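Restriction endonuclease LpnPI (PDB 4RZL) probably cleaves DNA in a cytosine modification-dependent manner as a restriction endonuclease, with this N-terminal SRA-type domain serving in DNA recognition. Local coordinates at residues T186-P191 and N212-W217. Numbering follows the deposited sequence.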
ATOM      1  N   THR A 186       8.048  -5.556   0.399  1.00 12.10           N
ATOM      2  CA  THR A 186       8.734  -5.750  -0.872  1.00 11.46           C
ATOM      3  C   THR A 186       7.852  -5.286  -2.021  1.00 13.18           C
ATOM      4  O   THR A 186       6.685  -5.669  -2.101  1.00 13.67           O
ATOM      5  CB  THR A 186       9.075  -7.231  -1.120  1.00 17.32           C
ATOM      6  OG1 THR A 186       9.895  -7.717  -0.058  1.00 16.47           O
ATOM      7  CG2 THR A 186       9.777  -7.412  -2.481  1.00 13.22           C
ATOM      8  N   ILE A 187       8.402  -4.473  -2.915  1.00 12.90           N
ATOM      9  CA  ILE A 187       7.656  -4.098  -4.107  1.00 12.03           C
ATOM     10  C   ILE A 187       7.915  -5.142  -5.197  1.00 11.65           C
ATOM     11  O   ILE A 187       9.057  -5.418  -5.560  1.00 11.96           O
ATOM     12  CB  ILE A 187       8.030  -2.682  -4.600  1.00 11.53           C
ATOM     13  CG1 ILE A 187       7.743  -1.653  -3.496  1.00 14.47           C
ATOM     14  CG2 ILE A 187       7.243  -2.329  -5.848  1.00 11.74           C
ATOM     15  CD1 ILE A 187       8.061  -0.242  -3.872  1.00 19.22           C
ATOM     16  N   LEU A 188       6.840  -5.725  -5.709  1.00 13.87           N
ATOM     17  CA  LEU A 188       6.952  -6.776  -6.720  1.00 13.71           C
ATOM     18  C   LEU A 188       7.241  -6.243  -8.129  1.00 16.44           C
ATOM     19  O   LEU A 188       6.835  -5.138  -8.492  1.00 12.75           O
ATOM     20  CB  LEU A 188       5.672  -7.600  -6.755  1.00 10.54           C
ATOM     21  CG  LEU A 188       5.301  -8.336  -5.475  1.00 17.34           C
ATOM     22  CD1 LEU A 188       3.942  -9.002  -5.642  1.00 11.87           C
ATOM     23  CD2 LEU A 188       6.374  -9.365  -5.124  1.00 12.84           C
ATOM     24  N   ASN A 189       7.920  -7.059  -8.928  1.00 15.07           N
ATOM     25  CA  ASN A 189       8.172  -6.727 -10.318  1.00 14.65           C
ATOM     26  C   ASN A 189       6.889  -6.850 -11.142  1.00 16.60           C
ATOM     27  O   ASN A 189       6.713  -7.788 -11.917  1.00 18.18           O
ATOM     28  CB  ASN A 189       9.278  -7.631 -10.885  1.00 15.73           C
ATOM     29  CG  ASN A 189       9.668  -7.267 -12.313  1.00 24.56           C
ATOM     30  OD1 ASN A 189       9.320  -6.201 -12.820  1.00 18.52           O
ATOM     31  ND2 ASN A 189      10.391  -8.163 -12.970  1.00 36.02           N
ATOM     32  N   ILE A 190       5.985  -5.901 -10.940  1.00 15.94           N
ATOM     33  CA  ILE A 190       4.738  -5.812 -11.684  1.00 12.68           C
ATOM     34  C   ILE A 190       4.649  -4.395 -12.211  1.00 13.92           C
ATOM     35  O   ILE A 190       4.387  -3.468 -11.443  1.00 16.74           O
ATOM     36  CB  ILE A 190       3.511  -6.104 -10.810  1.00 14.63           C
ATOM     37  CG1 ILE A 190       3.548  -7.544 -10.286  1.00 14.81           C
ATOM     38  CG2 ILE A 190       2.225  -5.791 -11.577  1.00 12.16           C
ATOM     39  CD1 ILE A 190       2.400  -7.892  -9.356  1.00 12.19           C
ATOM     40  N   PRO A 191       4.914  -4.208 -13.513  1.00 17.80           N
ATOM     41  CA  PRO A 191       4.900  -2.840 -14.058  1.00 11.85           C
ATOM     42  C   PRO A 191       3.494  -2.250 -14.180  1.00 14.16           C
ATOM     43  O   PRO A 191       3.361  -1.035 -14.240  1.00 13.09           O
ATOM     44  CB  PRO A 191       5.547  -2.996 -15.442  1.00 13.25           C
ATOM     45  CG  PRO A 191       5.372  -4.476 -15.794  1.00 26.19           C
ATOM     46  CD  PRO A 191       5.419  -5.210 -14.477  1.00 15.16           C
ATOM     47  N   ASN A 212       0.404 -12.152 -11.531  1.00 16.32           N
ATOM     48  CA  ASN A 212       1.109 -13.428 -11.477  1.00 16.64           C
ATOM     49  C   ASN A 212       2.332 -13.428 -10.533  1.00 15.26           C
ATOM     50  O   ASN A 212       2.542 -14.403  -9.821  1.00 18.51           O
ATOM     51  CB  ASN A 212       1.506 -13.871 -12.888  1.00 17.56           C
ATOM     52  CG  ASN A 212       0.420 -14.722 -13.553  1.00 22.75           C
ATOM     53  OD1 ASN A 212      -0.728 -14.768 -13.091  1.00 25.29           O
ATOM     54  ND2 ASN A 212       0.776 -15.385 -14.641  1.00 29.24           N
ATOM     55  N   PRO A 213       3.128 -12.340 -10.502  1.00 16.91           N
ATOM     56  CA  PRO A 213       4.210 -12.380  -9.501  1.00 13.63           C
ATOM     57  C   PRO A 213       3.706 -12.377  -8.054  1.00 14.90           C
ATOM     58  O   PRO A 213       4.401 -12.857  -7.161  1.00 12.05           O
ATOM     59  CB  PRO A 213       5.012 -11.112  -9.800  1.00 15.32           C
ATOM     60  CG  PRO A 213       4.769 -10.872 -11.267  1.00 12.98           C
ATOM     61  CD  PRO A 213       3.321 -11.242 -11.468  1.00 12.27           C
ATOM     62  N   PHE A 214       2.514 -11.846  -7.824  1.00 11.66           N
ATOM     63  CA  PHE A 214       1.934 -11.903  -6.487  1.00 14.00           C
ATOM     64  C   PHE A 214       1.546 -13.344  -6.178  1.00 14.62           C
ATOM     65  O   PHE A 214       1.864 -13.871  -5.113  1.00 12.84           O
ATOM     66  CB  PHE A 214       0.716 -10.981  -6.354  1.00 11.74           C
ATOM     67  CG  PHE A 214      -0.071 -11.209  -5.090  1.00 15.10           C
ATOM     68  CD1 PHE A 214       0.394 -10.727  -3.876  1.00 15.23           C
ATOM     69  CD2 PHE A 214      -1.257 -11.927  -5.114  1.00 16.66           C
ATOM     70  CE1 PHE A 214      -0.319 -10.943  -2.710  1.00 13.93           C
ATOM     71  CE2 PHE A 214      -1.979 -12.145  -3.951  1.00 16.92           C
ATOM     72  CZ  PHE A 214      -1.510 -11.658  -2.749  1.00 15.03           C
ATOM     73  N   TYR A 215       0.859 -13.986  -7.116  1.00 13.60           N
ATOM     74  CA  TYR A 215       0.408 -15.365  -6.896  1.00 13.78           C
ATOM     75  C   TYR A 215       1.581 -16.326  -6.783  1.00 13.35           C
ATOM     76  O   TYR A 215       1.521 -17.303  -6.054  1.00 16.45           O
ATOM     77  CB  TYR A 215      -0.546 -15.788  -8.009  1.00 15.85           C
ATOM     78  CG  TYR A 215      -1.848 -15.033  -7.929  1.00 20.58           C
ATOM     79  CD1 TYR A 215      -2.611 -15.070  -6.763  1.00 24.69           C
ATOM     80  CD2 TYR A 215      -2.303 -14.262  -8.987  1.00 21.55           C
ATOM     81  CE1 TYR A 215      -3.794 -14.376  -6.664  1.00 30.56           C
ATOM     82  CE2 TYR A 215      -3.493 -13.565  -8.901  1.00 19.21           C
ATOM     83  CZ  TYR A 215      -4.234 -13.628  -7.737  1.00 28.67           C
ATOM     84  OH  TYR A 215      -5.425 -12.934  -7.630  1.00 36.02           O
ATOM     85  N   GLN A 216       2.663 -16.020  -7.486  1.00 13.11           N
ATOM     86  CA  GLN A 216       3.893 -16.768  -7.338  1.00 19.48           C
ATOM     87  C   GLN A 216       4.424 -16.624  -5.905  1.00 18.98           C
ATOM     88  O   GLN A 216       4.788 -17.619  -5.271  1.00 14.91           O
ATOM     89  CB  GLN A 216       4.926 -16.299  -8.368  1.00 16.21           C
ATOM     90  CG  GLN A 216       6.174 -17.175  -8.455  1.00 18.42           C
ATOM     91  CD  GLN A 216       7.156 -16.954  -7.332  1.00 28.52           C
ATOM     92  OE1 GLN A 216       7.591 -17.908  -6.676  1.00 37.07           O
ATOM     93  NE2 GLN A 216       7.528 -15.699  -7.109  1.00 34.52           N
ATOM     94  N   TRP A 217       4.487 -15.390  -5.406  1.00 15.42           N
ATOM     95  CA  TRP A 217       4.945 -15.150  -4.037  1.00 15.56           C
ATOM     96  C   TRP A 217       4.066 -15.874  -3.014  1.00 13.62           C
ATOM     97  O   TRP A 217       4.571 -16.419  -2.036  1.00 14.55           O
ATOM     98  CB  TRP A 217       4.975 -13.647  -3.716  1.00 15.40           C
ATOM     99  CG  TRP A 217       5.279 -13.371  -2.272  1.00 13.66           C
ATOM    100  CD1 TRP A 217       6.524 -13.292  -1.686  1.00 11.83           C
ATOM    101  CD2 TRP A 217       4.321 -13.151  -1.217  1.00 13.04           C
ATOM    102  NE1 TRP A 217       6.390 -13.022  -0.337  1.00 13.28           N
ATOM    103  CE2 TRP A 217       5.057 -12.932  -0.023  1.00 12.42           C
ATOM    104  CE3 TRP A 217       2.921 -13.096  -1.169  1.00 13.14           C
ATOM    105  CZ2 TRP A 217       4.432 -12.682   1.211  1.00 13.63           C
ATOM    106  CZ3 TRP A 217       2.299 -12.850   0.056  1.00 13.87           C
ATOM    107  CH2 TRP A 217       3.059 -12.645   1.232  1.00 13.50           C
TER
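Leu188 meets Phe214, and Ile190 meets Pro213, from similar first torsions. In Leu188, CG stands beside the backbone N (chi1 -61°) and a nearly trans chi2 (175°) extends CD1 to Phe214; in Ile190, chi1 of -63° sets CG1 itself against the proline ring. Leu188 CD1 sits 3.6 Å from Phe214 CA and 3.9 Å from Phe214 CB, beside the edge of the phenyl ring and near its plane rather than over a face. Ile190 lies obliquely across the pyrrolidine of Pro213, with CG1 3.7 Å from Pro213 CG and CD1 4.1 Å from Pro213 CD. Pro213 CG also packs 3.7 Å from the carbonyl O of Asn189. That residue centres an inverse gamma turn, closed by a 2.7 Å hydrogen bond from Ile190 N to Leu188 O, and the side chains flanking it, Leu188 and Ile190, both set out toward the helix. No hydrogen bond joins the segments; the contact is mainly apolar packing in the first turn of helix 212-220. Leu188 and Phe214 also touch Val154, and Ile190 touches Val152, both on strand 147-155, the antiparallel neighbour of strand 176-187; this shared apolar cluster packs helix 212-220 against the mixed sheet of the SRA-type DNA-recognition domain.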